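Long-range contacts in processed glycerol phosphate lipoteichoic acid synthase 2 (Bacillus subtilis, PDB 2W8D), which is a bacterial synthase of the sulfatase family, with the alkaline phosphatase-like alpha/beta fold and a magnesium ion bound in its C-terminal domain: residues A[40-45]-A[196-201]; A[36-41]-A[256-261]; A[219-224]-A[260-265]. One frame throughout, in Å; residues are numbered along the deposited sequence.

Overall arrangement
All three contacts lie in the sulfatase-family domain, at the end of its central sheet where the magnesium ion sits. Contact 2 is the innermost: strands 33-39 and 251-257 run side by side, and the loops that follow them supply metal ligands. Contact 1 starts from the same residues Glu40 and Ser41, but joins two irregular loops through an amide, an imidazole and a water. Contact 3 lies farthest out, about 20 Å from the centre of the chain, and is apolar, a helix turn on the loop that continues contact 2 through Tyr260 and Gly261. Tyr224 ties them together, its hydroxyl bonding to Ser41.

Contact 1. Residues A[40-45]-A[196-201]; sequences ESLQSF and LSNHFP. With MG (magnesium ion), chain C.
Glu40 OE2 is gripped twice while its carboxylate lies against one face of the His199 ring: the magnesium ion binds it at 2.1 Å, and Ser41 OG donates a 2.7 Å hydrogen bond to that same Glu40 OE2, on the anti lone pair. Because OE1 also binds the ion, Glu40 is a bidentate ligand. This is the metal site of the alkaline phosphatase-like fold, with a ligand placed just past the end of strand 33-39; Asp258, His259 and the phosphothreonine at position 84 belong to it as well. Metal and serine together fix the rotation of the carboxylate, whose plane is only 12° from that of the imidazole. Glu40 CD sits 3.5 Å from His199 NE2, offset toward the rim, whereas Glu40 CG lies 3.8 Å from the ring centre in a CH-pi contact. With CG anti to the backbone N (chi1 -173°), the glutamate leaves the backbone extended and then bends at chi2. Histidine suits this place because both its nitrogens find partners: ND1 donates to Leu196 O at 2.9 Å, tilted from the ring plane, and NE2 is hydrogen-bonded to a phosphate oxygen of residue 84. Tyr167 stacks on the same ring.

One direct hydrogen bond crosses between the segments, from the side-chain Asn198 ND2 to the backbone Glu40 O at 2.9 Å, lying in the carbonyl plane and close to the amide's own plane. Asn198, the centre of an inverse gamma turn, also uses OD1, hydrogen-bonded to Ser227 OG on helix 219-244. A small hydroxyl completes the link: a water donates to Ser41 OG at 2.6 Å and accepts from the backbone N of Phe200 at 2.6 Å.

Contact 2. Residues A[36-41]-A[256-261]; sequences YVSLES and YGDHYG. With MG (magnesium ion), chain C.
Asp258 OD1 receives the backbone N-H of Ser41 at 2.7 Å, nearly straight at 163° and on its syn side, while Asp258 OD2 binds the magnesium ion at 2.1 Å. Each oxygen of the aspartate thus has its own task, and the bond to Ser41 positions the metal ligand. His259 NE2 takes another place on the ion at 2.2 Å; the ring is steadied by ND1, which donates to Tyr260 O, and Asp258 OD1 lies over one ring face. Glu40 shares the ion with this pair and is not hydrogen-bonded to either: its OE1 comes within 3.0 Å of Asp258 OD2, the two carboxylate planes standing 80° apart, an approach of two acceptors that the shared ion makes tolerable.

Behind the metal the segments form a parallel ladder. Tyr256 N donates to Val37 O at 3.0 Å, and Leu39 N returns a bond to Tyr256 O at 2.7 Å. Past this point the pairing frays: Asp258 N reaches Leu39 O only weakly, with a CA-H...O contact from Gly257 beside it. Gly261 suits its place because a CB there would run into Ser41 O; its CA lies 3.7 Å from Ser41 CB.

Tyr256 CG stands between its own N and carbonyl carbon (chi1 63°), and the ring lies with one face over Ser38 CA. A water joins Tyr256 OH to Ser38 OG, and Tyr256 CE2 meets the edge of the Tyr36 ring, 3.8 Å from Tyr36 CD2. On the sheet face carrying Ser38 and Tyr256, Tyr256 packs against Ala87, Glu88 and Met91 of helix 86-93; on the opposite face Leu39 meets Leu231 and Ile235 of helix 219-244, and strand 33-39 runs between strands 189-194 and 251-257.

Contact 3. Residues A[219-224]-A[260-265]; sequences SVVDNY and YGISEN
Tyr224 offers one face of its ring to Ile262, whose CG1 stands 4.1 Å above the plane over the centre, and the terminal CD1 lies over the same face, 3.7 Å from Tyr224 CD1. That methyl makes a CH-pi contact, 28° off the ring normal. Gly261 CA approaches the ring obliquely, at 4.4 Å from Tyr224 CE1; without a side chain the glycine lets the loop run close beside the ring. The rim of the second flat group, Tyr260, has Ile262 N in its plane.

Tyr224 CG is anti to the backbone N (chi1 -172°), and from there the ring reaches from the helix toward the loop. Tyrosine suits the place because its ring serves as an apolar surface while its hydroxyl is hydrogen-bonded to Ser41 O and Gln43 N beyond the contact. Phe202 adds an edge-to-face contact with the ring.

Ile262 divides its branches among three residues of one helix face. CG2 meets Val221 CG2 at 4.0 Å, the two side chains crossing at about a right angle, and CD1 touches Val220 CG1 more loosely at 4.5 Å. Branched aliphatic side chains suit the place because their methyls fill it with apolar contacts, and no hydrogen bond crosses between the segments. Met270, of helix 267-273, also packs on Ile262, and Ala269 and Val273 on Val221.

The arrangement is a small hydrophobic cluster at the start of helix 219-244. In this alkaline phosphatase-like alpha/beta fold the helix lies against the central sheet farther along, at Leu39, and here its first turns close on the loop that leaves the magnesium site.

Contact 1. Residues A[40-45]-A[196-201]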
ATOM      1  N   GLU A  40      -2.897   3.058   8.266  1.00 15.91           N
ATOM      2  CA  GLU A  40      -4.130   3.768   7.954  1.00 15.63           C
ATOM      3  C   GLU A  40      -3.960   5.291   7.835  1.00 16.20           C
ATOM      4  O   GLU A  40      -3.476   5.952   8.792  1.00 15.88           O
ATOM      5  CB  GLU A  40      -5.165   3.469   9.057  1.00 15.86           C
ATOM      6  CG  GLU A  40      -6.575   3.989   8.816  1.00 15.20           C
ATOM      7  CD  GLU A  40      -7.110   3.717   7.415  1.00 16.12           C
ATOM      8  OE1 GLU A  40      -7.273   2.524   7.025  1.00 14.09           O
ATOM      9  OE2 GLU A  40      -7.359   4.716   6.690  1.00 15.86           O
ATOM     10  N   SER A  41      -4.384   5.831   6.681  1.00 15.80           N
ATOM     11  CA  SER A  41      -4.526   7.281   6.464  1.00 15.92           C
ATOM     12  C   SER A  41      -3.240   8.074   6.703  1.00 16.65           C
ATOM     13  O   SER A  41      -3.295   9.277   6.940  1.00 16.28           O
ATOM     14  CB  SER A  41      -5.621   7.846   7.369  1.00 15.43           C
ATOM     15  OG  SER A  41      -6.911   7.371   7.024  1.00 16.03           O
ATOM     16  N   LEU A  42      -2.093   7.390   6.656  1.00 17.29           N
ATOM     17  CA  LEU A  42      -0.795   8.013   6.941  1.00 17.65           C
ATOM     18  C   LEU A  42      -0.107   8.592   5.689  1.00 17.84           C
ATOM     19  O   LEU A  42       0.198   7.867   4.736  1.00 18.84           O
ATOM     20  CB  LEU A  42       0.115   7.008   7.635  1.00 16.83           C
ATOM     21  CG  LEU A  42       1.355   7.690   8.228  1.00 19.38           C
ATOM     22  CD1 LEU A  42       0.974   8.599   9.405  1.00 18.50           C
ATOM     23  CD2 LEU A  42       2.420   6.668   8.629  1.00 18.32           C
ATOM     24  N   GLN A  43       0.124   9.895   5.690  1.00 17.30           N
ATOM     25  CA  GLN A  43       0.729  10.598   4.517  1.00 16.28           C
ATOM     26  C   GLN A  43       2.203  10.881   4.806  1.00 15.94           C
ATOM     27  O   GLN A  43       2.591  11.045   5.953  1.00 14.08           O
ATOM     28  CB  GLN A  43      -0.022  11.914   4.217  1.00 15.17           C
ATOM     29  CG  GLN A  43      -1.480  11.691   3.771  1.00 15.92           C
ATOM     30  CD  GLN A  43      -2.333  12.955   3.710  1.00 18.32           C
ATOM     31  OE1 GLN A  43      -2.050  13.895   2.934  1.00 18.28           O
ATOM     32  NE2 GLN A  43      -3.401  12.976   4.498  1.00 13.03           N
ATOM     33  N   SER A  44       2.997  10.989   3.750  1.00 16.34           N
ATOM     34  CA  SER A  44       4.427  11.192   3.860  1.00 16.42           C
ATOM     35  C   SER A  44       4.814  12.511   4.529  1.00 16.44           C
ATOM     36  O   SER A  44       5.889  12.586   5.091  1.00 16.67           O
ATOM     37  CB  SER A  44       5.091  11.108   2.472  1.00 16.59           C
ATOM     38  OG  SER A  44       5.084   9.771   1.949  1.00 17.51           O
ATOM     39  N   PHE A  45       3.976  13.548   4.470  1.00 15.84           N
ATOM     40  CA  PHE A  45       4.350  14.808   5.133  1.00 15.80           C
ATOM     41  C   PHE A  45       4.606  14.660   6.635  1.00 15.61           C
ATOM     42  O   PHE A  45       5.354  15.446   7.206  1.00 16.55           O
ATOM     43  CB  PHE A  45       3.367  15.962   4.859  1.00 15.06           C
ATOM     44  CG  PHE A  45       2.122  15.919   5.696  1.00 14.43           C
ATOM     45  CD1 PHE A  45       2.080  16.536   6.925  1.00 14.73           C
ATOM     46  CD2 PHE A  45       0.986  15.268   5.243  1.00 13.88           C
ATOM     47  CE1 PHE A  45       0.908  16.474   7.709  1.00 17.09           C
ATOM     48  CE2 PHE A  45      -0.167  15.232   5.993  1.00 15.55           C
ATOM     49  CZ  PHE A  45      -0.200  15.811   7.241  1.00 15.05           C
ATOM     50  N   LEU A 196      -6.224   0.140  12.086  1.00 17.84           N
ATOM     51  CA  LEU A 196      -7.535   0.789  12.199  1.00 17.64           C
ATOM     52  C   LEU A 196      -7.559   2.156  12.878  1.00 18.06           C
ATOM     53  O   LEU A 196      -8.473   2.956  12.608  1.00 18.65           O
ATOM     54  CB  LEU A 196      -8.449  -0.089  13.059  1.00 17.32           C
ATOM     55  CG  LEU A 196      -9.224  -1.122  12.257  1.00 19.45           C
ATOM     56  CD1 LEU A 196     -10.051  -2.011  13.156  1.00 18.01           C
ATOM     57  CD2 LEU A 196     -10.067  -0.430  11.152  1.00 18.98           C
ATOM     58  N   SER A 197      -6.627   2.384  13.809  1.00 17.64           N
ATOM     59  CA  SER A 197      -6.715   3.464  14.772  1.00 17.81           C
ATOM     60  C   SER A 197      -6.586   4.864  14.151  1.00 18.66           C
ATOM     61  O   SER A 197      -7.231   5.781  14.622  1.00 18.48           O
ATOM     62  CB  SER A 197      -5.654   3.294  15.874  1.00 18.34           C
ATOM     63  OG  SER A 197      -6.049   2.355  16.884  1.00 19.79           O
ATOM     64  N   ASN A 198      -5.781   5.035  13.101  1.00 18.38           N
ATOM     65  CA  ASN A 198      -5.618   6.374  12.516  1.00 19.61           C
ATOM     66  C   ASN A 198      -6.707   6.694  11.475  1.00 20.34           C
ATOM     67  O   ASN A 198      -6.392   7.069  10.335  1.00 20.30           O
ATOM     68  CB  ASN A 198      -4.209   6.558  11.922  1.00 18.71           C
ATOM     69  CG  ASN A 198      -3.854   8.006  11.698  1.00 20.14           C
ATOM     70  OD1 ASN A 198      -4.105   8.860  12.567  1.00 20.51           O
ATOM     71  ND2 ASN A 198      -3.248   8.304  10.541  1.00 17.01           N
ATOM     72  N   HIS A 199      -7.974   6.520  11.870  1.00 21.02           N
ATOM     73  CA  HIS A 199      -9.143   6.738  10.997  1.00 21.44           C
ATOM     74  C   HIS A 199      -9.749   8.089  11.269  1.00 20.74           C
ATOM     75  O   HIS A 199      -9.804   8.511  12.421  1.00 20.24           O
ATOM     76  CB  HIS A 199     -10.222   5.663  11.222  1.00 22.65           C
ATOM     77  CG  HIS A 199     -10.323   4.661  10.107  1.00 27.24           C
ATOM     78  ND1 HIS A 199     -10.113   3.307  10.296  1.00 30.65           N
ATOM     79  CD2 HIS A 199     -10.590   4.818   8.783  1.00 30.27           C
ATOM     80  CE1 HIS A 199     -10.268   2.673   9.145  1.00 32.13           C
ATOM     81  NE2 HIS A 199     -10.554   3.566   8.212  1.00 31.93           N
ATOM     82  N   PHE A 200     -10.154   8.796  10.196  1.00 20.30           N
ATOM     83  CA  PHE A 200     -10.938  10.032  10.293  1.00 19.10           C
ATOM     84  C   PHE A 200     -12.103   9.855  11.287  1.00 19.09           C
ATOM     85  O   PHE A 200     -12.711   8.806  11.297  1.00 19.35           O
ATOM     86  CB  PHE A 200     -11.512  10.311   8.905  1.00 19.24           C
ATOM     87  CG  PHE A 200     -12.262  11.596   8.806  1.00 19.50           C
ATOM     88  CD1 PHE A 200     -11.607  12.764   8.386  1.00 17.68           C
ATOM     89  CD2 PHE A 200     -13.635  11.652   9.141  1.00 18.96           C
ATOM     90  CE1 PHE A 200     -12.313  13.986   8.296  1.00 19.84           C
ATOM     91  CE2 PHE A 200     -14.346  12.874   9.063  1.00 18.75           C
ATOM     92  CZ  PHE A 200     -13.687  14.038   8.629  1.00 19.28           C
ATOM     93  N   PRO A 201     -12.427  10.865  12.118  1.00 19.10           N
ATOM     94  CA  PRO A 201     -11.868  12.211  12.344  1.00 20.10           C
ATOM     95  C   PRO A 201     -10.633  12.247  13.264  1.00 21.06           C
ATOM     96  O   PRO A 201     -10.264  13.316  13.697  1.00 20.38           O
ATOM     97  CB  PRO A 201     -13.023  12.951  13.030  1.00 19.46           C
ATOM     98  CG  PRO A 201     -13.637  11.871  13.896  1.00 20.14           C
ATOM     99  CD  PRO A 201     -13.588  10.626  12.987  1.00 19.46           C
TER
HETATM  100 MG    MG C1636      -7.820   3.487   5.080  1.00 14.90          MG
HETATM  101  O   HOH W   1      -9.322   8.144   7.774  1.00 26.66           O

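Contact 2. Residues A[36-41]-A[256-261]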
ATOM      1  N   TYR A  36       3.082  -7.654   5.479  1.00 12.75           N
ATOM      2  CA  TYR A  36       2.661  -6.345   5.033  1.00 13.54           C
ATOM      3  C   TYR A  36       1.976  -5.673   6.203  1.00 13.14           C
ATOM      4  O   TYR A  36       1.248  -6.335   6.958  1.00 14.85           O
ATOM      5  CB  TYR A  36       1.651  -6.447   3.869  1.00 13.92           C
ATOM      6  CG  TYR A  36       2.215  -6.493   2.489  1.00 15.05           C
ATOM      7  CD1 TYR A  36       2.595  -7.695   1.904  1.00 16.86           C
ATOM      8  CD2 TYR A  36       2.289  -5.337   1.717  1.00 20.33           C
ATOM      9  CE1 TYR A  36       3.072  -7.752   0.586  1.00 18.29           C
ATOM     10  CE2 TYR A  36       2.768  -5.374   0.395  1.00 21.39           C
ATOM     11  CZ  TYR A  36       3.161  -6.595  -0.151  1.00 21.89           C
ATOM     12  OH  TYR A  36       3.635  -6.629  -1.440  1.00 24.55           O
ATOM     13  N   VAL A  37       2.169  -4.367   6.327  1.00 12.87           N
ATOM     14  CA  VAL A  37       1.409  -3.526   7.257  1.00 12.62           C
ATOM     15  C   VAL A  37       0.822  -2.324   6.540  1.00 13.71           C
ATOM     16  O   VAL A  37       1.552  -1.520   5.979  1.00 14.77           O
ATOM     17  CB  VAL A  37       2.261  -2.978   8.419  1.00 12.54           C
ATOM     18  CG1 VAL A  37       1.368  -2.205   9.374  1.00  9.34           C
ATOM     19  CG2 VAL A  37       3.013  -4.139   9.131  1.00  8.10           C
ATOM     20  N   SER A  38      -0.501  -2.221   6.553  1.00 14.08           N
ATOM     21  CA  SER A  38      -1.198  -1.079   6.016  1.00 14.58           C
ATOM     22  C   SER A  38      -1.363  -0.047   7.115  1.00 15.10           C
ATOM     23  O   SER A  38      -2.090  -0.277   8.083  1.00 15.73           O
ATOM     24  CB  SER A  38      -2.572  -1.525   5.492  1.00 13.97           C
ATOM     25  OG  SER A  38      -3.441  -0.427   5.274  1.00 16.48           O
ATOM     26  N   LEU A  39      -0.688   1.094   6.948  1.00 16.30           N
ATOM     27  CA  LEU A  39      -0.666   2.226   7.897  1.00 15.85           C
ATOM     28  C   LEU A  39      -1.779   3.190   7.567  1.00 16.30           C
ATOM     29  O   LEU A  39      -1.632   4.042   6.672  1.00 18.00           O
ATOM     30  CB  LEU A  39       0.658   2.956   7.766  1.00 15.62           C
ATOM     31  CG  LEU A  39       1.901   2.094   7.989  1.00 17.61           C
ATOM     32  CD1 LEU A  39       3.169   2.853   7.690  1.00 15.04           C
ATOM     33  CD2 LEU A  39       1.944   1.561   9.418  1.00 17.16           C
ATOM     34  N   GLU A  40      -2.897   3.058   8.266  1.00 15.91           N
ATOM     35  CA  GLU A  40      -4.130   3.768   7.954  1.00 15.63           C
ATOM     36  C   GLU A  40      -3.960   5.291   7.835  1.00 16.20           C
ATOM     37  O   GLU A  40      -3.476   5.952   8.792  1.00 15.88           O
ATOM     38  CB  GLU A  40      -5.165   3.469   9.057  1.00 15.86           C
ATOM     39  CG  GLU A  40      -6.575   3.989   8.816  1.00 15.20           C
ATOM     40  CD  GLU A  40      -7.110   3.717   7.415  1.00 16.12           C
ATOM     41  OE1 GLU A  40      -7.273   2.524   7.025  1.00 14.09           O
ATOM     42  OE2 GLU A  40      -7.359   4.716   6.690  1.00 15.86           O
ATOM     43  N   SER A  41      -4.384   5.831   6.681  1.00 15.80           N
ATOM     44  CA  SER A  41      -4.526   7.281   6.464  1.00 15.92           C
ATOM     45  C   SER A  41      -3.240   8.074   6.703  1.00 16.65           C
ATOM     46  O   SER A  41      -3.295   9.277   6.940  1.00 16.28           O
ATOM     47  CB  SER A  41      -5.621   7.846   7.369  1.00 15.43           C
ATOM     48  OG  SER A  41      -6.911   7.371   7.024  1.00 16.03           O
ATOM     49  N   TYR A 256       3.086   0.469   4.320  1.00 15.51           N
ATOM     50  CA  TYR A 256       2.639   1.552   3.459  1.00 15.32           C
ATOM     51  C   TYR A 256       1.446   2.312   4.024  1.00 15.16           C
ATOM     52  O   TYR A 256       0.492   1.707   4.559  1.00 13.91           O
ATOM     53  CB  TYR A 256       2.259   0.976   2.087  1.00 14.73           C
ATOM     54  CG  TYR A 256       1.107   0.015   2.131  1.00 15.81           C
ATOM     55  CD1 TYR A 256      -0.173   0.446   1.829  1.00 16.55           C
ATOM     56  CD2 TYR A 256       1.293  -1.335   2.444  1.00 14.11           C
ATOM     57  CE1 TYR A 256      -1.270  -0.421   1.883  1.00 16.35           C
ATOM     58  CE2 TYR A 256       0.202  -2.215   2.518  1.00 16.44           C
ATOM     59  CZ  TYR A 256      -1.077  -1.758   2.207  1.00 18.84           C
ATOM     60  OH  TYR A 256      -2.191  -2.596   2.203  1.00 16.01           O
ATOM     61  N   GLY A 257       1.455   3.631   3.834  1.00 14.86           N
ATOM     62  CA  GLY A 257       0.240   4.398   4.087  1.00 15.54           C
ATOM     63  C   GLY A 257      -0.756   4.006   3.005  1.00 16.18           C
ATOM     64  O   GLY A 257      -0.365   3.866   1.839  1.00 16.18           O
ATOM     65  N   ASP A 258      -2.026   3.805   3.359  1.00 16.51           N
ATOM     66  CA  ASP A 258      -2.984   3.309   2.328  1.00 17.08           C
ATOM     67  C   ASP A 258      -3.533   4.412   1.385  1.00 16.90           C
ATOM     68  O   ASP A 258      -3.733   4.172   0.189  1.00 16.73           O
ATOM     69  CB  ASP A 258      -4.085   2.424   2.943  1.00 16.34           C
ATOM     70  CG  ASP A 258      -4.930   3.151   3.980  1.00 17.93           C
ATOM     71  OD1 ASP A 258      -4.527   4.240   4.464  1.00 18.75           O
ATOM     72  OD2 ASP A 258      -6.036   2.649   4.287  1.00 17.02           O
ATOM     73  N   HIS A 259      -3.719   5.633   1.901  1.00 17.14           N
ATOM     74  CA  HIS A 259      -4.226   6.742   1.071  1.00 17.36           C
ATOM     75  C   HIS A 259      -4.197   7.966   1.932  1.00 18.06           C
ATOM     76  O   HIS A 259      -3.799   7.855   3.092  1.00 18.18           O
ATOM     77  CB  HIS A 259      -5.685   6.452   0.661  1.00 16.60           C
ATOM     78  CG  HIS A 259      -6.517   6.022   1.823  1.00 16.86           C
ATOM     79  ND1 HIS A 259      -7.012   6.918   2.763  1.00 14.06           N
ATOM     80  CD2 HIS A 259      -6.853   4.784   2.258  1.00 10.23           C
ATOM     81  CE1 HIS A 259      -7.667   6.247   3.693  1.00 14.33           C
ATOM     82  NE2 HIS A 259      -7.574   4.949   3.419  1.00 14.96           N
ATOM     83  N   TYR A 260      -4.665   9.120   1.430  1.00 17.42           N
ATOM     84  CA  TYR A 260      -4.586  10.326   2.270  1.00 17.81           C
ATOM     85  C   TYR A 260      -5.534  10.229   3.432  1.00 17.24           C
ATOM     86  O   TYR A 260      -6.569   9.615   3.316  1.00 18.00           O
ATOM     87  CB  TYR A 260      -4.878  11.624   1.488  1.00 17.82           C
ATOM     88  CG  TYR A 260      -6.288  11.665   0.943  1.00 19.07           C
ATOM     89  CD1 TYR A 260      -7.302  12.233   1.683  1.00 22.42           C
ATOM     90  CD2 TYR A 260      -6.615  11.065  -0.285  1.00 23.37           C
ATOM     91  CE1 TYR A 260      -8.623  12.285   1.199  1.00 26.17           C
ATOM     92  CE2 TYR A 260      -7.953  11.085  -0.789  1.00 27.47           C
ATOM     93  CZ  TYR A 260      -8.934  11.714  -0.013  1.00 28.19           C
ATOM     94  OH  TYR A 260     -10.220  11.777  -0.399  1.00 31.60           O
ATOM     95  N   GLY A 261      -5.202  10.875   4.540  1.00 17.20           N
ATOM     96  CA  GLY A 261      -6.146  11.016   5.628  1.00 17.01           C
ATOM     97  C   GLY A 261      -6.822  12.384   5.628  1.00 17.75           C
ATOM     98  O   GLY A 261      -7.966  12.524   6.087  1.00 17.72           O
TER
HETATM   99 MG    MG C1636      -7.820   3.487   5.080  1.00 14.90          MG
HETATM  100  O   HOH W   2      -4.507  -1.021   2.779  1.00 18.97           O

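Contact 3. Residues A[219-224]-A[260-265]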
ATOM      1  N   SER A 219      -9.929  20.766  14.111  1.00 20.41           N
ATOM      2  CA  SER A 219      -9.759  19.703  15.060  1.00 19.89           C
ATOM      3  C   SER A 219      -9.531  18.375  14.379  1.00 20.09           C
ATOM      4  O   SER A 219      -8.912  17.488  14.960  1.00 21.29           O
ATOM      5  CB  SER A 219     -10.963  19.646  15.999  1.00 20.22           C
ATOM      6  OG  SER A 219     -12.096  19.097  15.363  1.00 19.29           O
ATOM      7  N   VAL A 220     -10.014  18.212  13.150  1.00 19.43           N
ATOM      8  CA  VAL A 220      -9.648  17.023  12.383  1.00 18.35           C
ATOM      9  C   VAL A 220      -8.119  16.937  12.166  1.00 17.37           C
ATOM     10  O   VAL A 220      -7.488  15.898  12.429  1.00 17.20           O
ATOM     11  CB  VAL A 220     -10.435  16.948  11.045  1.00 18.86           C
ATOM     12  CG1 VAL A 220      -9.868  15.880  10.110  1.00 17.79           C
ATOM     13  CG2 VAL A 220     -11.907  16.638  11.334  1.00 19.94           C
ATOM     14  N   VAL A 221      -7.547  18.039  11.700  1.00 15.70           N
ATOM     15  CA  VAL A 221      -6.114  18.171  11.452  1.00 14.74           C
ATOM     16  C   VAL A 221      -5.321  18.186  12.763  1.00 14.11           C
ATOM     17  O   VAL A 221      -4.284  17.567  12.836  1.00 13.52           O
ATOM     18  CB  VAL A 221      -5.792  19.470  10.672  1.00 14.55           C
ATOM     19  CG1 VAL A 221      -4.273  19.794  10.720  1.00 12.54           C
ATOM     20  CG2 VAL A 221      -6.345  19.403   9.234  1.00 14.93           C
ATOM     21  N   ASP A 222      -5.800  18.911  13.762  1.00 14.23           N
ATOM     22  CA  ASP A 222      -5.196  18.906  15.102  1.00 16.29           C
ATOM     23  C   ASP A 222      -5.032  17.508  15.686  1.00 16.40           C
ATOM     24  O   ASP A 222      -3.997  17.227  16.277  1.00 16.82           O
ATOM     25  CB  ASP A 222      -5.981  19.771  16.104  1.00 16.20           C
ATOM     26  CG  ASP A 222      -5.874  21.267  15.806  1.00 18.11           C
ATOM     27  OD1 ASP A 222      -5.093  21.667  14.913  1.00 19.05           O
ATOM     28  OD2 ASP A 222      -6.582  22.058  16.473  1.00 22.03           O
ATOM     29  N   ASN A 223      -6.032  16.639  15.492  1.00 16.81           N
ATOM     30  CA  ASN A 223      -6.061  15.313  16.134  1.00 16.74           C
ATOM     31  C   ASN A 223      -5.355  14.257  15.300  1.00 16.47           C
ATOM     32  O   ASN A 223      -5.001  13.173  15.792  1.00 17.24           O
ATOM     33  CB  ASN A 223      -7.500  14.877  16.407  1.00 16.74           C
ATOM     34  CG  ASN A 223      -8.155  15.697  17.502  1.00 18.40           C
ATOM     35  OD1 ASN A 223      -7.492  16.392  18.271  1.00 19.53           O
ATOM     36  ND2 ASN A 223      -9.466  15.633  17.563  1.00 19.91           N
ATOM     37  N   TYR A 224      -5.159  14.570  14.026  1.00 15.73           N
ATOM     38  CA  TYR A 224      -4.395  13.703  13.157  1.00 14.49           C
ATOM     39  C   TYR A 224      -3.057  13.324  13.818  1.00 14.05           C
ATOM     40  O   TYR A 224      -2.677  12.168  13.805  1.00 12.85           O
ATOM     41  CB  TYR A 224      -4.139  14.423  11.845  1.00 14.15           C
ATOM     42  CG  TYR A 224      -3.521  13.555  10.788  1.00 15.85           C
ATOM     43  CD1 TYR A 224      -4.231  12.482  10.217  1.00 14.21           C
ATOM     44  CD2 TYR A 224      -2.222  13.796  10.353  1.00 15.78           C
ATOM     45  CE1 TYR A 224      -3.643  11.683   9.238  1.00 15.89           C
ATOM     46  CE2 TYR A 224      -1.631  13.003   9.365  1.00 16.88           C
ATOM     47  CZ  TYR A 224      -2.337  11.964   8.802  1.00 16.66           C
ATOM     48  OH  TYR A 224      -1.727  11.229   7.810  1.00 12.96           O
ATOM     49  N   TYR A 260      -4.665   9.120   1.430  1.00 17.42           N
ATOM     50  CA  TYR A 260      -4.586  10.326   2.270  1.00 17.81           C
ATOM     51  C   TYR A 260      -5.534  10.229   3.432  1.00 17.24           C
ATOM     52  O   TYR A 260      -6.569   9.615   3.316  1.00 18.00           O
ATOM     53  CB  TYR A 260      -4.878  11.624   1.488  1.00 17.82           C
ATOM     54  CG  TYR A 260      -6.288  11.665   0.943  1.00 19.07           C
ATOM     55  CD1 TYR A 260      -7.302  12.233   1.683  1.00 22.42           C
ATOM     56  CD2 TYR A 260      -6.615  11.065  -0.285  1.00 23.37           C
ATOM     57  CE1 TYR A 260      -8.623  12.285   1.199  1.00 26.17           C
ATOM     58  CE2 TYR A 260      -7.953  11.085  -0.789  1.00 27.47           C
ATOM     59  CZ  TYR A 260      -8.934  11.714  -0.013  1.00 28.19           C
ATOM     60  OH  TYR A 260     -10.220  11.777  -0.399  1.00 31.60           O
ATOM     61  N   GLY A 261      -5.202  10.875   4.540  1.00 17.20           N
ATOM     62  CA  GLY A 261      -6.146  11.016   5.628  1.00 17.01           C
ATOM     63  C   GLY A 261      -6.822  12.384   5.628  1.00 17.75           C
ATOM     64  O   GLY A 261      -7.966  12.524   6.087  1.00 17.72           O
ATOM     65  N   ILE A 262      -6.109  13.399   5.138  1.00 17.59           N
ATOM     66  CA  ILE A 262      -6.604  14.770   5.167  1.00 17.08           C
ATOM     67  C   ILE A 262      -7.007  15.250   3.756  1.00 17.39           C
ATOM     68  O   ILE A 262      -6.135  15.547   2.925  1.00 16.95           O
ATOM     69  CB  ILE A 262      -5.532  15.736   5.733  1.00 17.53           C
ATOM     70  CG1 ILE A 262      -4.903  15.197   7.036  1.00 15.47           C
ATOM     71  CG2 ILE A 262      -6.143  17.135   5.933  1.00 14.97           C
ATOM     72  CD1 ILE A 262      -5.926  15.021   8.165  1.00 13.09           C
ATOM     73  N   SER A 263      -8.310  15.376   3.510  1.00 17.07           N
ATOM     74  CA  SER A 263      -8.799  15.877   2.219  1.00 16.91           C
ATOM     75  C   SER A 263      -8.671  17.405   2.041  1.00 17.16           C
ATOM     76  O   SER A 263      -8.184  18.124   2.932  1.00 17.55           O
ATOM     77  CB  SER A 263     -10.232  15.430   1.999  1.00 16.43           C
ATOM     78  OG  SER A 263     -11.114  16.161   2.813  1.00 17.37           O
ATOM     79  N   GLU A 264      -9.118  17.886   0.880  1.00 17.32           N
ATOM     80  CA  GLU A 264      -9.170  19.321   0.542  1.00 17.14           C
ATOM     81  C   GLU A 264     -10.181  20.156   1.335  1.00 16.26           C
ATOM     82  O   GLU A 264     -10.090  21.370   1.334  1.00 16.40           O
ATOM     83  CB  GLU A 264      -9.328  19.494  -0.970  1.00 18.79           C
ATOM     84  CG  GLU A 264      -8.084  18.986  -1.766  1.00 21.87           C
ATOM     85  CD  GLU A 264      -7.967  19.627  -3.159  1.00 32.40           C
ATOM     86  OE1 GLU A 264      -8.199  18.905  -4.171  1.00 32.33           O
ATOM     87  OE2 GLU A 264      -7.640  20.856  -3.243  1.00 36.33           O
ATOM     88  N   ASN A 265     -11.096  19.510   2.067  1.00 15.85           N
ATOM     89  CA  ASN A 265     -11.987  20.208   3.015  1.00 15.73           C
ATOM     90  C   ASN A 265     -11.228  20.903   4.165  1.00 15.48           C
ATOM     91  O   ASN A 265     -11.785  21.795   4.850  1.00 15.68           O
ATOM     92  CB  ASN A 265     -13.037  19.255   3.632  1.00 15.82           C
ATOM     93  CG  ASN A 265     -13.961  18.597   2.592  1.00 15.52           C
ATOM     94  OD1 ASN A 265     -14.368  17.453   2.771  1.00 16.65           O
ATOM     95  ND2 ASN A 265     -14.303  19.314   1.535  1.00 12.63           N
TER